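Local coordinates for protein orotidine 5'-phosphate decarboxylase (Sulfolobus solfataricus, PDB 4DBD) that probably catalyses the decarboxylation of orotidine 5'-monophosphate to UMP, the final step of de novo UMP synthesis, working as a homodimer, at residues M10-S15 against I190-N195; P164-Q169 against E184-S189; K20-E25 against T198-I203; G28-L33 against D59-D64; V53-V58 against A79-A84. One frame throughout, in Å; residues are numbered along the deposited sequence.

In the fold
The chain is a TIM barrel of eight parallel strands, and the five contacts follow its closure and its active end. Contacts 4 and 5 share strand 55-62 and join it to its two neighbours, strands 28-32 and 81-85; their centres are about 8 Å apart. Contact 2 spans the ends of strands 160-163 and 183-186, its centre about 15 Å from that of contact 4. Contacts 1 and 3, with centres about 11 Å apart, bring the start of the chain against its end, and contact 1 shares helix 188-191 with contact 2. Contacts 2, 4 and 5 therefore nest inside the loops closed by contacts 1 and 3. Contacts 1, 2 and 4 hold predicted substrate-binding residues and touch the second subunit.

Contact 1: residues M10-S15 against I190-N195; sequences MDKPLS and IYNAGN
Lys12 sets its aliphatic chain against the CD1-CE1 side of the Tyr191 ring, the two side chains crossing at about a right angle, and so joins the loop after the first strand of the TIM barrel to the end of the short helix 188-191. Lys12 CB sits 3.6 Å from Tyr191 CD1. CG moves on to CE1 at a similar distance, and CD is closest, 3.5 Å from Tyr191 CE1. CE then leaves the ring for the amide of Asn192, and NZ donates a 3.1 Å hydrogen bond to Asn192 OD1. The chain is extended beyond CG, which is what carries the ammonium past the tyrosine; lysine suits the place because it pairs a long apolar shaft with a polar tip. An alanine here would probably uncover the CE1 side of the ring and leave Asn192 OD1 without its ammonium donor. The backbone N of Lys12 stands 4.1 Å above the plane of the Tyr191 ring, over its centre. Leu14 adds an apolar touch, its CD2 lying 4.1 Å from Tyr191 CB. At its polar end the tyrosine is hydrogen-bonded to Tyr67 of the second subunit, and a water in the ring plane, 2.8 Å from Tyr191 OH, also reaches OD2 of Asp11, a predicted substrate-binding residue.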
# COMPACT_ATOMS: atom_id res chain seq x y z
N MET A 10 14.23 -6.13 -4.42
CA MET A 10 15.04 -6.11 -3.22
C MET A 10 14.18 -5.90 -1.99
O MET A 10 13.99 -4.78 -1.53
CB MET A 10 16.15 -5.05 -3.30
CG MET A 10 17.15 -5.17 -2.18
SD MET A 10 18.76 -4.47 -2.61
CE MET A 10 18.30 -2.75 -2.83
N ASP A 11 13.65 -7.01 -1.48
CA ASP A 11 12.80 -7.00 -0.30
C ASP A 11 13.58 -7.48 0.92
O ASP A 11 13.06 -7.53 2.04
CB ASP A 11 11.57 -7.88 -0.54
CG ASP A 11 10.68 -7.35 -1.65
OD1 ASP A 11 10.39 -6.13 -1.64
OD2 ASP A 11 10.28 -8.15 -2.52
N LYS A 12 14.84 -7.86 0.69
CA LYS A 12 15.81 -8.06 1.75
C LYS A 12 17.08 -7.34 1.34
O LYS A 12 17.39 -7.25 0.15
CB LYS A 12 16.12 -9.55 1.94
CG LYS A 12 15.16 -10.31 2.82
CD LYS A 12 15.68 -11.72 3.02
CE LYS A 12 14.85 -12.52 4.00
NZ LYS A 12 15.39 -13.91 4.08
N PRO A 13 17.83 -6.82 2.33
CA PRO A 13 19.08 -6.10 2.07
C PRO A 13 20.12 -6.93 1.30
O PRO A 13 20.35 -8.09 1.64
CB PRO A 13 19.60 -5.80 3.48
CG PRO A 13 18.37 -5.73 4.32
CD PRO A 13 17.46 -6.78 3.76
N LEU A 14 20.70 -6.33 0.27
CA LEU A 14 21.91 -6.85 -0.36
C LEU A 14 23.01 -5.80 -0.22
O LEU A 14 22.73 -4.60 -0.18
CB LEU A 14 21.67 -7.18 -1.83
CG LEU A 14 20.91 -8.47 -2.14
CD1 LEU A 14 20.98 -8.79 -3.62
CD2 LEU A 14 21.48 -9.63 -1.33
N SER A 15 24.27 -6.23 -0.16
CA SER A 15 25.36 -5.29 0.06
C SER A 15 25.59 -4.41 -1.16
O SER A 15 25.22 -4.77 -2.28
CB SER A 15 26.66 -6.03 0.38
OG SER A 15 27.33 -6.38 -0.82
N ILE A 190 16.86 -14.75 -6.16
CA ILE A 190 18.19 -14.13 -6.18
C ILE A 190 18.69 -13.81 -4.78
O ILE A 190 19.77 -14.27 -4.38
CB ILE A 190 18.17 -12.84 -7.04
CG1 ILE A 190 17.94 -13.20 -8.52
CG2 ILE A 190 19.46 -12.03 -6.82
CD1 ILE A 190 17.38 -12.09 -9.36
N TYR A 191 17.94 -13.02 -4.02
CA TYR A 191 18.47 -12.51 -2.76
C TYR A 191 18.58 -13.54 -1.63
O TYR A 191 19.30 -13.30 -0.65
CB TYR A 191 17.78 -11.19 -2.31
CG TYR A 191 16.32 -11.29 -1.90
CD1 TYR A 191 15.95 -11.93 -0.74
CD2 TYR A 191 15.32 -10.68 -2.67
CE1 TYR A 191 14.62 -12.00 -0.35
CE2 TYR A 191 13.98 -10.74 -2.28
CZ TYR A 191 13.64 -11.40 -1.12
OH TYR A 191 12.32 -11.48 -0.70
N ASN A 192 17.88 -14.67 -1.77
CA ASN A 192 18.00 -15.78 -0.83
C ASN A 192 18.90 -16.91 -1.35
O ASN A 192 18.99 -17.98 -0.73
CB ASN A 192 16.63 -16.35 -0.46
CG ASN A 192 15.93 -15.56 0.64
OD1 ASN A 192 16.53 -14.73 1.31
ND2 ASN A 192 14.64 -15.83 0.83
N ALA A 193 19.54 -16.70 -2.50
CA ALA A 193 20.44 -17.71 -3.05
C ALA A 193 21.77 -17.68 -2.31
O ALA A 193 22.13 -16.67 -1.70
CB ALA A 193 20.65 -17.50 -4.54
N GLY A 194 22.50 -18.80 -2.33
CA GLY A 194 23.82 -18.85 -1.73
C GLY A 194 24.66 -17.73 -2.28
O GLY A 194 25.19 -16.90 -1.53
N ASN A 195 24.77 -17.68 -3.60
CA ASN A 195 25.45 -16.57 -4.25
C ASN A 195 24.47 -15.82 -5.15
O ASN A 195 24.18 -16.26 -6.26
CB ASN A 195 26.67 -17.04 -5.05
CG ASN A 195 27.61 -15.91 -5.40
OD1 ASN A 195 27.18 -14.84 -5.83
ND2 ASN A 195 28.90 -16.13 -5.20
O HOH W 1 10.55 -10.64 -2.67
O HOH W 2 12.49 -15.12 2.62

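Contact 2: residues P164-Q169 against E184-S189; sequences PGMGSQ and EIIGRS. With SO4 (sulfate ion), chain B.
Pro164 and Ile185 bring their CA atoms within 4.2 Å of each other, and the chains then part, to 5.7 Å between the CA atoms of Met166 and Ile186. No direct hydrogen bond crosses between the segments. Pro164 CA instead points its hydrogen at Ile185 O (3.4 Å, 159° at the hydrogen), and a water links Gly165 N to the same oxygen. Gly167 CA is 3.2 Å from Ser189 OG; a side chain there would collide with that hydroxyl, which is itself bonded to Tyr173. At the positive phi of Gly165, as at Gly167, a CB would be jammed against the preceding carbonyl oxygen. Between the two backbones lies a sulfate, held at the phosphate-binding site common in TIM barrels, where the loop after the seventh strand meets the helix start after the eighth. Pro164 to Gln169, Gly187 and Arg188 are predicted to bind substrate, so it probably marks the place of the substrate phosphate. The water also donates to it, as does Gly187 N at the helix start, whose dipole would favour an anion. Arginine suits this anion: Arg188 N and NE both donate to SO4 O2, NE at 2.8 Å and 170°, and NH2 reaches O3, which also takes Gln169 NE2 at 2.9 Å. Tyr67 of the second subunit makes a cation-pi contact with Arg188. Deeper in, Met166 crosses Glu184 at about a right angle, CG 3.3 Å from Glu184 OE1, and bends at chi2 and chi3 fold CE back onto that oxygen. The carboxylate is hydrogen-bonded to Gly174 N and Val177 N. Nearer the backbone, Met166 CB touches Ile186 CG1.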
# COMPACT_ATOMS: atom_id res chain seq x y z
N PRO A 164 6.10 -9.94 -11.97
CA PRO A 164 6.67 -10.59 -10.79
C PRO A 164 6.13 -12.00 -10.69
O PRO A 164 5.44 -12.45 -11.60
CB PRO A 164 6.16 -9.72 -9.64
CG PRO A 164 4.87 -9.14 -10.14
CD PRO A 164 4.93 -9.10 -11.65
N GLY A 165 6.46 -12.70 -9.61
CA GLY A 165 5.99 -14.06 -9.43
C GLY A 165 6.84 -15.11 -10.13
O GLY A 165 6.41 -16.26 -10.24
N MET A 166 8.03 -14.73 -10.59
CA MET A 166 8.97 -15.69 -11.19
C MET A 166 9.85 -16.31 -10.10
O MET A 166 10.35 -15.60 -9.21
CB MET A 166 9.85 -15.03 -12.27
CG MET A 166 9.10 -14.13 -13.24
SD MET A 166 7.59 -14.87 -13.90
CE MET A 166 8.21 -16.09 -15.08
N GLY A 167 10.02 -17.63 -10.17
CA GLY A 167 10.81 -18.36 -9.21
C GLY A 167 10.00 -19.01 -8.09
O GLY A 167 9.42 -20.08 -8.28
N SER A 168 9.96 -18.35 -6.93
CA SER A 168 9.32 -18.91 -5.74
C SER A 168 7.80 -19.04 -5.89
O SER A 168 7.22 -20.05 -5.51
CB SER A 168 9.66 -18.07 -4.50
OG SER A 168 9.06 -18.59 -3.33
N GLN A 169 7.16 -18.01 -6.43
CA GLN A 169 5.70 -18.00 -6.56
C GLN A 169 5.20 -18.90 -7.68
O GLN A 169 3.98 -19.04 -7.86
CB GLN A 169 5.18 -16.58 -6.77
CG GLN A 169 5.41 -15.64 -5.59
CD GLN A 169 4.88 -14.25 -5.86
OE1 GLN A 169 3.68 -14.05 -6.07
NE2 GLN A 169 5.78 -13.26 -5.88
N GLU A 184 11.06 -9.26 -16.16
CA GLU A 184 10.63 -10.12 -15.07
C GLU A 184 11.16 -9.65 -13.73
O GLU A 184 12.36 -9.38 -13.57
CB GLU A 184 11.00 -11.59 -15.33
CG GLU A 184 9.99 -12.28 -16.23
CD GLU A 184 10.40 -13.70 -16.64
OE1 GLU A 184 11.09 -14.41 -15.87
OE2 GLU A 184 10.00 -14.09 -17.74
N ILE A 185 10.25 -9.54 -12.76
CA ILE A 185 10.61 -9.14 -11.41
C ILE A 185 10.88 -10.38 -10.59
O ILE A 185 10.02 -11.25 -10.45
CB ILE A 185 9.48 -8.36 -10.77
CG1 ILE A 185 9.30 -7.04 -11.53
CG2 ILE A 185 9.78 -8.11 -9.29
CD1 ILE A 185 7.97 -6.38 -11.32
N ILE A 186 12.08 -10.45 -10.03
CA ILE A 186 12.56 -11.62 -9.33
C ILE A 186 13.16 -11.21 -8.00
O ILE A 186 14.03 -10.33 -7.93
CB ILE A 186 13.58 -12.39 -10.19
CG1 ILE A 186 12.98 -12.65 -11.58
CG2 ILE A 186 13.99 -13.69 -9.52
CD1 ILE A 186 13.93 -13.27 -12.57
N GLY A 187 12.68 -11.84 -6.93
CA GLY A 187 13.12 -11.51 -5.59
C GLY A 187 13.88 -12.65 -4.95
O GLY A 187 15.09 -12.77 -5.14
N ARG A 188 13.17 -13.51 -4.23
CA ARG A 188 13.80 -14.55 -3.41
C ARG A 188 14.77 -15.45 -4.17
O ARG A 188 15.80 -15.84 -3.63
CB ARG A 188 12.73 -15.41 -2.72
CG ARG A 188 12.15 -14.77 -1.46
CD ARG A 188 10.91 -15.49 -1.00
NE ARG A 188 9.75 -15.09 -1.79
CZ ARG A 188 8.51 -15.50 -1.55
NH1 ARG A 188 8.29 -16.33 -0.53
NH2 ARG A 188 7.50 -15.08 -2.31
N SER A 189 14.42 -15.78 -5.41
CA SER A 189 15.28 -16.61 -6.25
C SER A 189 16.72 -16.07 -6.30
O SER A 189 17.67 -16.82 -6.44
CB SER A 189 14.71 -16.69 -7.67
OG SER A 189 13.52 -17.47 -7.68
S SO4 B . 9.58 -12.97 -4.97
O1 SO4 B . 9.10 -11.59 -4.96
O2 SO4 B . 10.42 -13.22 -3.81
O3 SO4 B . 8.44 -13.89 -4.93
O4 SO4 B . 10.34 -13.21 -6.20
O HOH W 3 8.88 -11.88 -8.27

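Contact 3: residues K20-E25 against T198-I203; sequences KEMENE and TALRTI
Arg201 grips Glu25 side-on: NE donates to OE1 at 2.8 Å and 175°, and NH2 donates to OE2, also at 2.8 Å. Each carboxylate oxygen uses its syn lone pair, and the two flat groups are only 18° from coplanar, a geometry that fixes the rotation of both. The pair joins the chain just past helix 16-22 to helix 196-210, the first and last helices of the TIM barrel's outer ring, where the end of the chain returns to its beginning. Arginine and glutamate suit a partly exposed edge, since their long chains span the gap between the backbones. Glu21 OE1 adds a long salt bridge, 3.7 Å from Arg201 NH2, its carboxylate turned steeply to the guanidinium plane. A leucine in place of Arg201 would probably leave both glutamates without their cation and Glu25 free to turn. Inward from the charges lies Leu200. Its chi1 of 171°, with CG anti to the backbone N, brings CG up to Glu25 O, and from there CD2 packs 3.7 Å from Met22 CG. The same methyl, Leu200 CD2, touches Glu25 O at 3.6 Å, a carbonyl oxygen that is hydrogen-bonded to Ser4 OG and Asn204 ND2.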
# COMPACT_ATOMS: atom_id res chain seq x y z
N LYS A 20 26.60 -3.53 -7.22
CA LYS A 20 27.44 -2.93 -8.26
C LYS A 20 27.79 -3.89 -9.39
O LYS A 20 27.94 -3.47 -10.54
CB LYS A 20 28.71 -2.30 -7.66
CG LYS A 20 28.44 -1.03 -6.86
CD LYS A 20 27.82 0.05 -7.73
CE LYS A 20 28.79 0.54 -8.81
NZ LYS A 20 28.21 1.64 -9.64
N GLU A 21 27.92 -5.18 -9.08
CA GLU A 21 28.11 -6.19 -10.12
C GLU A 21 26.82 -6.43 -10.88
O GLU A 21 26.82 -6.61 -12.10
CB GLU A 21 28.59 -7.51 -9.52
CG GLU A 21 30.07 -7.53 -9.17
CD GLU A 21 30.97 -7.12 -10.33
OE1 GLU A 21 31.04 -7.86 -11.33
OE2 GLU A 21 31.60 -6.04 -10.24
N MET A 22 25.71 -6.45 -10.14
CA MET A 22 24.41 -6.68 -10.75
C MET A 22 24.01 -5.52 -11.65
O MET A 22 23.28 -5.71 -12.62
CB MET A 22 23.35 -6.89 -9.67
CG MET A 22 23.62 -8.05 -8.74
SD MET A 22 22.18 -8.36 -7.70
CE MET A 22 22.44 -10.07 -7.25
N GLU A 23 24.49 -4.32 -11.33
CA GLU A 23 24.04 -3.11 -12.00
C GLU A 23 23.96 -3.23 -13.53
O GLU A 23 22.98 -2.79 -14.14
CB GLU A 23 24.90 -1.90 -11.58
CG GLU A 23 25.98 -1.51 -12.57
CD GLU A 23 26.86 -0.38 -12.06
OE1 GLU A 23 27.95 -0.15 -12.64
OE2 GLU A 23 26.46 0.27 -11.06
N ASN A 24 24.98 -3.83 -14.14
CA ASN A 24 25.02 -3.95 -15.59
C ASN A 24 24.45 -5.28 -16.07
O ASN A 24 24.56 -5.64 -17.24
CB ASN A 24 26.45 -3.76 -16.11
CG ASN A 24 27.39 -4.85 -15.64
OD1 ASN A 24 27.17 -5.46 -14.60
ND2 ASN A 24 28.44 -5.10 -16.41
N GLU A 25 23.83 -6.01 -15.14
CA GLU A 25 23.15 -7.26 -15.47
C GLU A 25 21.74 -7.29 -14.89
O GLU A 25 21.17 -8.37 -14.67
CB GLU A 25 23.97 -8.44 -14.99
CG GLU A 25 25.22 -8.61 -15.82
CD GLU A 25 26.28 -9.40 -15.10
OE1 GLU A 25 26.23 -10.65 -15.18
OE2 GLU A 25 27.15 -8.78 -14.46
N THR A 198 25.67 -15.15 -8.69
CA THR A 198 25.68 -16.36 -9.50
C THR A 198 24.27 -16.73 -9.96
O THR A 198 24.07 -17.08 -11.12
CB THR A 198 26.30 -17.55 -8.74
OG1 THR A 198 27.63 -17.19 -8.33
CG2 THR A 198 26.37 -18.78 -9.64
N ALA A 199 23.31 -16.65 -9.05
CA ALA A 199 21.92 -16.95 -9.41
C ALA A 199 21.38 -15.97 -10.45
O ALA A 199 20.75 -16.37 -11.43
CB ALA A 199 21.04 -16.99 -8.18
N LEU A 200 21.64 -14.68 -10.26
CA LEU A 200 21.25 -13.72 -11.29
C LEU A 200 21.87 -14.08 -12.65
O LEU A 200 21.19 -14.04 -13.67
CB LEU A 200 21.59 -12.28 -10.89
CG LEU A 200 21.43 -11.22 -11.99
CD1 LEU A 200 19.99 -11.13 -12.53
CD2 LEU A 200 21.90 -9.85 -11.49
N ARG A 201 23.15 -14.45 -12.67
CA ARG A 201 23.77 -14.78 -13.96
C ARG A 201 23.14 -16.03 -14.59
O ARG A 201 22.89 -16.07 -15.80
CB ARG A 201 25.30 -14.92 -13.80
CG ARG A 201 25.96 -13.64 -13.29
CD ARG A 201 27.49 -13.60 -13.45
NE ARG A 201 27.92 -12.21 -13.66
CZ ARG A 201 29.00 -11.63 -13.13
NH1 ARG A 201 29.82 -12.31 -12.34
NH2 ARG A 201 29.25 -10.36 -13.41
N THR A 202 22.85 -17.03 -13.78
CA THR A 202 22.22 -18.26 -14.25
C THR A 202 20.82 -17.97 -14.80
O THR A 202 20.45 -18.43 -15.89
CB THR A 202 22.14 -19.28 -13.10
OG1 THR A 202 23.46 -19.58 -12.62
CG2 THR A 202 21.44 -20.55 -13.56
N ILE A 203 20.04 -17.20 -14.05
CA ILE A 203 18.69 -16.80 -14.47
C ILE A 203 18.73 -15.97 -15.75
O ILE A 203 17.91 -16.15 -16.65
CB ILE A 203 17.99 -16.00 -13.36
CG1 ILE A 203 17.68 -16.93 -12.17
CG2 ILE A 203 16.74 -15.30 -13.90
CD1 ILE A 203 17.32 -16.19 -10.90

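Contact 4: residues G28-L33 against D59-D64; sequences GIKVGL and DFKLAD
Lys30 and Lys61 converge on one carboxylate oxygen of Asp59. Lys30 NZ meets OD2 on its anti lone pair at 2.8 Å, and Lys61 NZ approaches the same OD2 from the syn side at 2.6 Å, so the two ammonium nitrogens stand 4.5 Å apart, both held by that one oxygen. Lys30 reaches there because its chain, extended to CD, bends at chi3 and chi4. The other oxygen, OD1, accepts Lys61 N at 3.0 Å in an Asx turn, which holds the carboxylate in place. Lys61 also forms a salt bridge with Asp64 of the second subunit, giving the alternating lysine-aspartate array of the family's active site; Asp59, Lys61 and Asp64 are predicted catalytic residues, with Lys61 the probable proton donor.

Among backbone bonds, Asp59 N donates to Val31 O (2.8 Å, 176°). Farther along, a water bridges Asp59 O and Leu33 N, where the strands have diverged. Gly32 lets its CA come to 3.5 Å from Asp59 O.

In the apolar part, Leu33 CG lies over the face of Phe60, 3.9 Å from the ring centroid in a CH-pi contact.

Strands 28-32 and 55-62 are parallel neighbours in the barrel, but the axes of 28-32 and 59-62 diverge by 64°. Lys30 and Asp59 pack on Ile83 of strand 81-85, whereas Val31 turns to helix 41-48 and Phe60 to helix 66-73 and Leu33 of the second subunit.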
# COMPACT_ATOMS: atom_id res chain seq x y z
N GLY A 28 16.60 -3.15 -13.83
CA GLY A 28 16.19 -2.29 -12.75
C GLY A 28 16.22 -2.99 -11.41
O GLY A 28 16.47 -4.20 -11.31
N ILE A 29 15.93 -2.22 -10.37
CA ILE A 29 15.84 -2.72 -9.02
C ILE A 29 14.54 -2.17 -8.45
O ILE A 29 14.26 -0.97 -8.57
CB ILE A 29 17.00 -2.21 -8.16
CG1 ILE A 29 18.31 -2.81 -8.66
CG2 ILE A 29 16.75 -2.51 -6.70
CD1 ILE A 29 19.55 -2.14 -8.10
N LYS A 30 13.75 -3.05 -7.85
CA LYS A 30 12.46 -2.66 -7.28
C LYS A 30 12.56 -2.69 -5.76
O LYS A 30 12.76 -3.74 -5.15
CB LYS A 30 11.33 -3.58 -7.78
CG LYS A 30 9.93 -3.16 -7.33
CD LYS A 30 8.84 -4.09 -7.87
CE LYS A 30 8.77 -5.40 -7.11
NZ LYS A 30 8.20 -5.26 -5.75
N VAL A 31 12.42 -1.51 -5.15
CA VAL A 31 12.58 -1.33 -3.72
C VAL A 31 11.23 -1.37 -3.02
O VAL A 31 10.33 -0.61 -3.38
CB VAL A 31 13.23 0.04 -3.43
CG1 VAL A 31 13.39 0.24 -1.94
CG2 VAL A 31 14.57 0.16 -4.14
N GLY A 32 11.08 -2.23 -2.02
CA GLY A 32 9.81 -2.39 -1.33
C GLY A 32 9.78 -1.88 0.10
O GLY A 32 10.79 -1.40 0.62
N LEU A 33 8.61 -1.96 0.73
CA LEU A 33 8.48 -1.58 2.13
C LEU A 33 9.31 -2.47 3.07
O LEU A 33 9.85 -1.98 4.07
CB LEU A 33 7.02 -1.58 2.57
CG LEU A 33 6.32 -0.22 2.50
CD1 LEU A 33 4.81 -0.39 2.54
CD2 LEU A 33 6.82 0.67 3.64
N ASP A 59 8.19 0.31 -4.97
CA ASP A 59 6.92 -0.42 -4.95
C ASP A 59 6.39 -0.49 -3.52
O ASP A 59 6.72 -1.41 -2.76
CB ASP A 59 7.08 -1.82 -5.56
CG ASP A 59 5.79 -2.57 -5.59
OD1 ASP A 59 4.74 -1.92 -5.37
OD2 ASP A 59 5.80 -3.80 -5.85
N PHE A 60 5.58 0.50 -3.15
CA PHE A 60 4.84 0.46 -1.91
C PHE A 60 3.37 0.14 -2.21
O PHE A 60 2.49 0.39 -1.38
CB PHE A 60 4.92 1.81 -1.19
CG PHE A 60 6.28 2.13 -0.63
CD1 PHE A 60 7.35 1.25 -0.79
CD2 PHE A 60 6.48 3.31 0.06
CE1 PHE A 60 8.59 1.56 -0.27
CE2 PHE A 60 7.72 3.62 0.59
CZ PHE A 60 8.78 2.74 0.43
N LYS A 61 3.12 -0.40 -3.41
CA LYS A 61 1.77 -0.78 -3.83
C LYS A 61 0.77 0.31 -3.49
O LYS A 61 -0.25 0.07 -2.84
CB LYS A 61 1.34 -2.09 -3.17
CG LYS A 61 2.08 -3.34 -3.66
CD LYS A 61 1.87 -3.57 -5.16
CE LYS A 61 2.28 -5.00 -5.57
NZ LYS A 61 3.73 -5.31 -5.29
N LEU A 62 1.07 1.52 -3.95
CA LEU A 62 0.34 2.71 -3.53
C LEU A 62 -1.16 2.56 -3.74
O LEU A 62 -1.61 2.17 -4.81
CB LEU A 62 0.87 3.93 -4.27
CG LEU A 62 2.33 4.32 -3.96
CD1 LEU A 62 2.89 5.24 -5.04
CD2 LEU A 62 2.45 4.95 -2.57
N ALA A 63 -1.94 2.85 -2.70
CA ALA A 63 -3.38 2.59 -2.80
C ALA A 63 -4.15 3.47 -1.81
O ALA A 63 -4.80 2.98 -0.89
CB ALA A 63 -3.66 1.13 -2.57
N ASP A 64 -4.05 4.77 -2.01
CA ASP A 64 -4.73 5.70 -1.12
C ASP A 64 -5.25 6.87 -1.93
O ASP A 64 -5.17 6.86 -3.17
CB ASP A 64 -3.77 6.16 -0.01
CG ASP A 64 -4.48 6.39 1.31
OD1 ASP A 64 -5.59 6.95 1.30
OD2 ASP A 64 -3.93 6.01 2.37
O HOH W 4 6.47 -3.28 -0.65

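Contact 5: residues V53-V58 against A79-A84; sequences VEEIIV and ANSFIA
Val58 and Phe82 lie side by side, pointing the same way from adjacent parallel strands, with Val58 CB 3.6 Å from Phe82 CD1. Val58 also presses CG2 against Ala79 CB at 3.4 Å, tighter than usual for two methyls, and a small alanine is what fits there. On the opposite face of the sheet Ile57 and Ile83 meet obliquely; the CG2 branch of Ile57 does the touching, 3.7 Å from CG1 of Ile83. Ser81 is on this face too; its OG is modelled doubtfully close to Glu55 OE2 and is also bonded to Asn107. The other oxygen of Glu55 is held by Lys137, Tyr109 and Tyr27. Where the strands begin, the side chain of Asn80 stands in for a backbone carbonyl. Its CG lies beside its own backbone N (chi1 -53°), which brings the amide near Ile56, and OD1 accepts Ile56 N at 2.8 Å, in its amide plane and on a lone pair. Ile56 O takes both Asn80 N and Ser81 N, and the parallel pairing continues through Val58 N to Ser81 O and Ile83 N to Val58 O. These strands belong to the beta-alpha-beta unit 55-62, 66-73 and 81-85 of the barrel: Ile83 packs on strand 107-113, whereas Phe82 packs on Leu76 and on Leu101 of helix 90-103.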
# COMPACT_ATOMS: atom_id res chain seq x y z
N VAL A 53 21.58 1.48 -13.02
CA VAL A 53 20.56 0.67 -13.65
C VAL A 53 19.59 1.61 -14.36
O VAL A 53 19.50 2.79 -14.02
CB VAL A 53 19.83 -0.24 -12.64
CG1 VAL A 53 20.80 -1.26 -12.07
CG2 VAL A 53 19.21 0.58 -11.52
N GLU A 54 18.88 1.09 -15.35
CA GLU A 54 17.92 1.90 -16.09
C GLU A 54 16.84 2.44 -15.15
O GLU A 54 16.49 3.62 -15.22
CB GLU A 54 17.28 1.10 -17.23
CG GLU A 54 18.29 0.50 -18.21
CD GLU A 54 18.94 1.55 -19.09
OE1 GLU A 54 18.21 2.42 -19.61
OE2 GLU A 54 20.19 1.51 -19.25
N GLU A 55 16.33 1.58 -14.27
CA GLU A 55 15.21 1.98 -13.42
C GLU A 55 15.35 1.60 -11.95
O GLU A 55 15.62 0.45 -11.60
CB GLU A 55 13.87 1.45 -13.97
CG GLU A 55 13.23 2.35 -15.02
CD GLU A 55 11.72 2.18 -15.12
OE1 GLU A 55 11.21 1.98 -16.24
OE2 GLU A 55 11.03 2.27 -14.08
N ILE A 56 15.17 2.60 -11.10
CA ILE A 56 14.95 2.36 -9.68
C ILE A 56 13.46 2.58 -9.44
O ILE A 56 12.94 3.69 -9.58
CB ILE A 56 15.84 3.26 -8.80
CG1 ILE A 56 17.31 2.91 -9.04
CG2 ILE A 56 15.49 3.09 -7.33
CD1 ILE A 56 18.27 3.80 -8.31
N ILE A 57 12.78 1.47 -9.15
CA ILE A 57 11.34 1.50 -8.97
C ILE A 57 11.02 1.33 -7.50
O ILE A 57 11.52 0.42 -6.84
CB ILE A 57 10.65 0.36 -9.75
CG1 ILE A 57 11.06 0.40 -11.22
CG2 ILE A 57 9.12 0.44 -9.59
CD1 ILE A 57 10.53 -0.79 -12.02
N VAL A 58 10.19 2.23 -6.96
CA VAL A 58 9.73 2.07 -5.60
C VAL A 58 8.35 1.43 -5.68
O VAL A 58 7.46 1.92 -6.39
CB VAL A 58 9.67 3.42 -4.84
CG1 VAL A 58 8.81 3.27 -3.60
CG2 VAL A 58 11.09 3.86 -4.46
N ALA A 79 13.94 7.64 -6.52
CA ALA A 79 13.35 6.69 -7.46
C ALA A 79 13.06 7.30 -8.82
O ALA A 79 12.67 8.47 -8.92
CB ALA A 79 12.06 6.11 -6.87
N ASN A 80 13.21 6.50 -9.87
CA ASN A 80 12.77 6.91 -11.21
C ASN A 80 11.28 6.66 -11.42
O ASN A 80 10.62 7.38 -12.18
CB ASN A 80 13.54 6.14 -12.30
CG ASN A 80 15.03 6.22 -12.14
OD1 ASN A 80 15.68 5.23 -11.80
ND2 ASN A 80 15.59 7.40 -12.37
N SER A 81 10.75 5.63 -10.77
CA SER A 81 9.40 5.14 -11.06
C SER A 81 8.72 4.64 -9.80
O SER A 81 9.39 4.28 -8.84
CB SER A 81 9.48 3.98 -12.07
OG SER A 81 10.29 4.31 -13.18
N PHE A 82 7.39 4.56 -9.85
CA PHE A 82 6.59 4.17 -8.70
C PHE A 82 5.46 3.25 -9.13
O PHE A 82 4.84 3.46 -10.17
CB PHE A 82 5.99 5.41 -8.03
CG PHE A 82 7.01 6.28 -7.36
CD1 PHE A 82 7.44 6.00 -6.08
CD2 PHE A 82 7.55 7.36 -8.04
CE1 PHE A 82 8.39 6.81 -5.47
CE2 PHE A 82 8.51 8.16 -7.45
CZ PHE A 82 8.93 7.89 -6.17
N ILE A 83 5.20 2.22 -8.33
CA ILE A 83 4.09 1.30 -8.58
C ILE A 83 2.89 1.68 -7.70
O ILE A 83 3.03 1.90 -6.49
CB ILE A 83 4.53 -0.15 -8.35
CG1 ILE A 83 5.56 -0.54 -9.43
CG2 ILE A 83 3.32 -1.10 -8.32
CD1 ILE A 83 6.16 -1.92 -9.25
N ALA A 84 1.74 1.83 -8.34
CA ALA A 84 0.47 2.04 -7.64
C ALA A 84 -0.55 1.03 -8.11
O ALA A 84 -0.43 0.49 -9.21
CB ALA A 84 -0.05 3.45 -7.88
O HOH W 5 18.43 4.83 -12.18
O HOH W 6 5.23 2.66 -4.96